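PDB 5GV3: lysosome-associated membrane glycoprotein 2 from Mus musculus, which inhibits the proton channel TMEM175 to support lysosomal acidification and takes part in lysosome biogenesis and autophagy as a lysosomal membrane glycoprotein. Local coordinates for residues Y81-I86 and E113-P118. Sequence-based numbering, arbitrary orientation.
With NAG (2-acetamido-2-deoxy-beta-D-glucopyranose), chain O.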
loop_
_atom_site.group_PDB
_atom_site.type_symbol
_atom_site.label_atom_id
_atom_site.label_comp_id
_atom_site.label_asym_id
_atom_site.label_seq_id
_atom_site.Cartn_x
_atom_site.Cartn_y
_atom_site.Cartn_z
ATOM N N TYR A 81 8.620 -4.464 -14.449
ATOM C CA TYR A 81 7.667 -3.454 -13.999
ATOM C C TYR A 81 8.084 -3.010 -12.613
ATOM O O TYR A 81 8.614 -3.794 -11.826
ATOM C CB TYR A 81 6.196 -3.919 -14.049
ATOM C CG TYR A 81 5.675 -4.891 -13.000
ATOM C CD1 TYR A 81 5.187 -4.433 -11.779
ATOM C CD2 TYR A 81 5.571 -6.243 -13.274
ATOM C CE1 TYR A 81 4.673 -5.308 -10.836
ATOM C CE2 TYR A 81 5.057 -7.125 -12.340
ATOM C CZ TYR A 81 4.611 -6.654 -11.123
ATOM O OH TYR A 81 4.099 -7.532 -10.199
ATOM N N SER A 82 7.891 -1.724 -12.346
ATOM C CA SER A 82 8.325 -1.152 -11.083
ATOM C C SER A 82 7.162 -0.915 -10.151
ATOM O O SER A 82 6.073 -0.532 -10.581
ATOM C CB SER A 82 9.088 0.157 -11.315
ATOM O OG SER A 82 8.315 1.068 -12.080
ATOM N N ILE A 83 7.416 -1.151 -8.869
ATOM C CA ILE A 83 6.501 -0.800 -7.801
ATOM C C ILE A 83 7.051 0.482 -7.214
ATOM O O ILE A 83 8.159 0.505 -6.686
ATOM C CB ILE A 83 6.404 -1.895 -6.733
ATOM C CG1 ILE A 83 5.937 -3.208 -7.354
ATOM C CG2 ILE A 83 5.453 -1.480 -5.637
ATOM C CD1 ILE A 83 6.031 -4.360 -6.415
ATOM N N HIS A 84 6.284 1.556 -7.336
ATOM C CA HIS A 84 6.835 2.890 -7.178
ATOM C C HIS A 84 5.790 3.852 -6.581
ATOM O O HIS A 84 4.597 3.551 -6.575
ATOM C CB HIS A 84 7.360 3.344 -8.552
ATOM C CG HIS A 84 7.803 4.771 -8.610
ATOM N ND1 HIS A 84 8.643 5.331 -7.679
ATOM C CD2 HIS A 84 7.545 5.737 -9.522
ATOM C CE1 HIS A 84 8.866 6.597 -8.000
ATOM N NE2 HIS A 84 8.194 6.868 -9.095
ATOM N N ASP A 85 6.241 4.999 -6.082
ATOM C CA ASP A 85 5.350 6.059 -5.607
ATOM C C ASP A 85 4.345 5.585 -4.560
ATOM O O ASP A 85 3.158 5.882 -4.653
ATOM C CB ASP A 85 4.572 6.683 -6.769
ATOM C CG ASP A 85 5.473 7.307 -7.809
ATOM O OD1 ASP A 85 6.460 7.967 -7.442
ATOM O OD2 ASP A 85 5.191 7.130 -9.005
ATOM N N ILE A 86 4.817 4.849 -3.568
ATOM C CA ILE A 86 3.951 4.475 -2.473
ATOM C C ILE A 86 3.718 5.720 -1.628
ATOM O O ILE A 86 4.664 6.355 -1.168
ATOM C CB ILE A 86 4.548 3.355 -1.613
ATOM C CG1 ILE A 86 4.808 2.114 -2.464
ATOM C CG2 ILE A 86 3.619 3.023 -0.450
ATOM C CD1 ILE A 86 5.545 1.015 -1.731
ATOM N N GLU A 113 11.055 4.025 -2.042
ATOM C CA GLU A 113 11.240 2.688 -2.594
ATOM C C GLU A 113 10.809 2.645 -4.052
ATOM O O GLU A 113 9.799 3.232 -4.439
ATOM C CB GLU A 113 10.470 1.640 -1.779
ATOM C CG GLU A 113 10.695 0.193 -2.227
ATOM C CD GLU A 113 12.154 -0.232 -2.127
ATOM O OE1 GLU A 113 12.823 0.145 -1.142
ATOM O OE2 GLU A 113 12.635 -0.937 -3.039
ATOM N N ASN A 114 11.618 1.977 -4.858
ATOM C CA ASN A 114 11.291 1.676 -6.240
ATOM C C ASN A 114 11.710 0.243 -6.475
ATOM O O ASN A 114 12.880 -0.048 -6.703
ATOM C CB ASN A 114 11.998 2.633 -7.203
ATOM C CG ASN A 114 11.522 2.483 -8.639
ATOM O OD1 ASN A 114 11.241 1.380 -9.102
ATOM N ND2 ASN A 114 11.427 3.600 -9.350
ATOM N N PHE A 115 10.742 -0.658 -6.416
ATOM C CA PHE A 115 11.067 -2.066 -6.410
ATOM C C PHE A 115 10.795 -2.709 -7.745
ATOM O O PHE A 115 9.883 -2.332 -8.476
ATOM C CB PHE A 115 10.296 -2.797 -5.314
ATOM C CG PHE A 115 10.779 -4.199 -5.073
ATOM C CD1 PHE A 115 12.057 -4.430 -4.583
ATOM C CD2 PHE A 115 9.960 -5.283 -5.334
ATOM C CE1 PHE A 115 12.507 -5.719 -4.356
ATOM C CE2 PHE A 115 10.404 -6.574 -5.110
ATOM C CZ PHE A 115 11.680 -6.793 -4.618
ATOM N N LYS A 116 11.609 -3.701 -8.048
ATOM C CA LYS A 116 11.560 -4.338 -9.335
ATOM C C LYS A 116 11.054 -5.767 -9.338
ATOM O O LYS A 116 11.492 -6.593 -8.548
ATOM C CB LYS A 116 12.939 -4.257 -9.952
ATOM C CG LYS A 116 12.787 -3.970 -11.365
ATOM C CD LYS A 116 11.834 -2.819 -11.489
ATOM C CE LYS A 116 11.899 -2.297 -12.852
ATOM N NZ LYS A 116 10.732 -1.491 -13.216
ATOM N N VAL A 117 10.106 -6.039 -10.232
ATOM C CA VAL A 117 9.514 -7.361 -10.344
ATOM C C VAL A 117 9.378 -7.734 -11.813
ATOM O O VAL A 117 8.911 -6.931 -12.628
ATOM C CB VAL A 117 8.125 -7.423 -9.660
ATOM C CG1 VAL A 117 7.485 -8.784 -9.868
ATOM C CG2 VAL A 117 8.247 -7.130 -8.174
ATOM N N PRO A 118 9.814 -8.950 -12.165
ATOM C CA PRO A 118 9.667 -9.452 -13.529
ATOM C C PRO A 118 8.220 -9.557 -13.945
ATOM O O PRO A 118 7.324 -9.615 -13.104
ATOM C CB PRO A 118 10.299 -10.844 -13.469
ATOM C CG PRO A 118 11.204 -10.803 -12.315
ATOM C CD PRO A 118 10.578 -9.877 -11.318
HETATM C C1 NAG O . 2.429 7.484 -10.222
HETATM C C2 NAG O . 2.589 7.756 -11.720
HETATM C C3 NAG O . 2.152 9.188 -12.040
HETATM C C4 NAG O . 0.766 9.464 -11.460
HETATM C C5 NAG O . 0.733 9.077 -9.983
HETATM C C6 NAG O . -0.621 9.229 -9.334
HETATM C C7 NAG O . 4.359 7.409 -13.404
HETATM C C8 NAG O . 5.827 7.184 -13.623
HETATM N N2 NAG O . 3.973 7.533 -12.131
HETATM O O3 NAG O . 2.153 9.398 -13.447
HETATM O O4 NAG O . 0.442 10.843 -11.594
HETATM O O5 NAG O . 1.096 7.700 -9.850
HETATM O O6 NAG O . -0.631 8.616 -8.051
HETATM O O7 NAG O . 3.568 7.483 -14.337
HETATM O O HOH W 1 7.497 4.269 -3.272
#
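V117 lies alongside Y81, pointing the same way, and sets its CB over one face of the tyrosine ring in a CH-pi contact, 4.2 Å from the ring centroid and displaced toward the rim. CG of Y81 stands between its backbone N and carbonyl carbon (chi1 75°); the phenol OH ends 3.6 Å from V117 CG1 and is hydrogen-bonded to the backbone N of A147. On the same sheet face, I83 and F115 also run side by side, with I83 CD1 meeting the edge of the phenyl ring at CD2 (4.2 Å) and V117 CG2 at 4.0 Å. The I83–F115 backbone pair is joined by two hydrogen bonds of 2.8 Å, I83 N to F115 O and F115 N to I83 O.

S82 and K116 occupy the other face, where K116 CD comes 3.4 Å from Y81 O. Past the last bridge pair, the N114 amide crosses the H84 ring with planes 19° apart, ND2 lying 3.6 Å above the imidazole near its rim. Beyond H84, a water accepts from I86 N and donates to E113 O, bridging the strands.

The contact joins strand 81-91 to the outermost strand 106-117 of a four-stranded antiparallel sheet in the first lumenal domain. I83 also touches L145 of strand 136-146, in the other sheet. Apolar I83, F115 and V117 thus pack together, whereas D85 OD2 is hydrogen-bonded to ND2 of glycan-bearing N73 and, weakly, to its sugar.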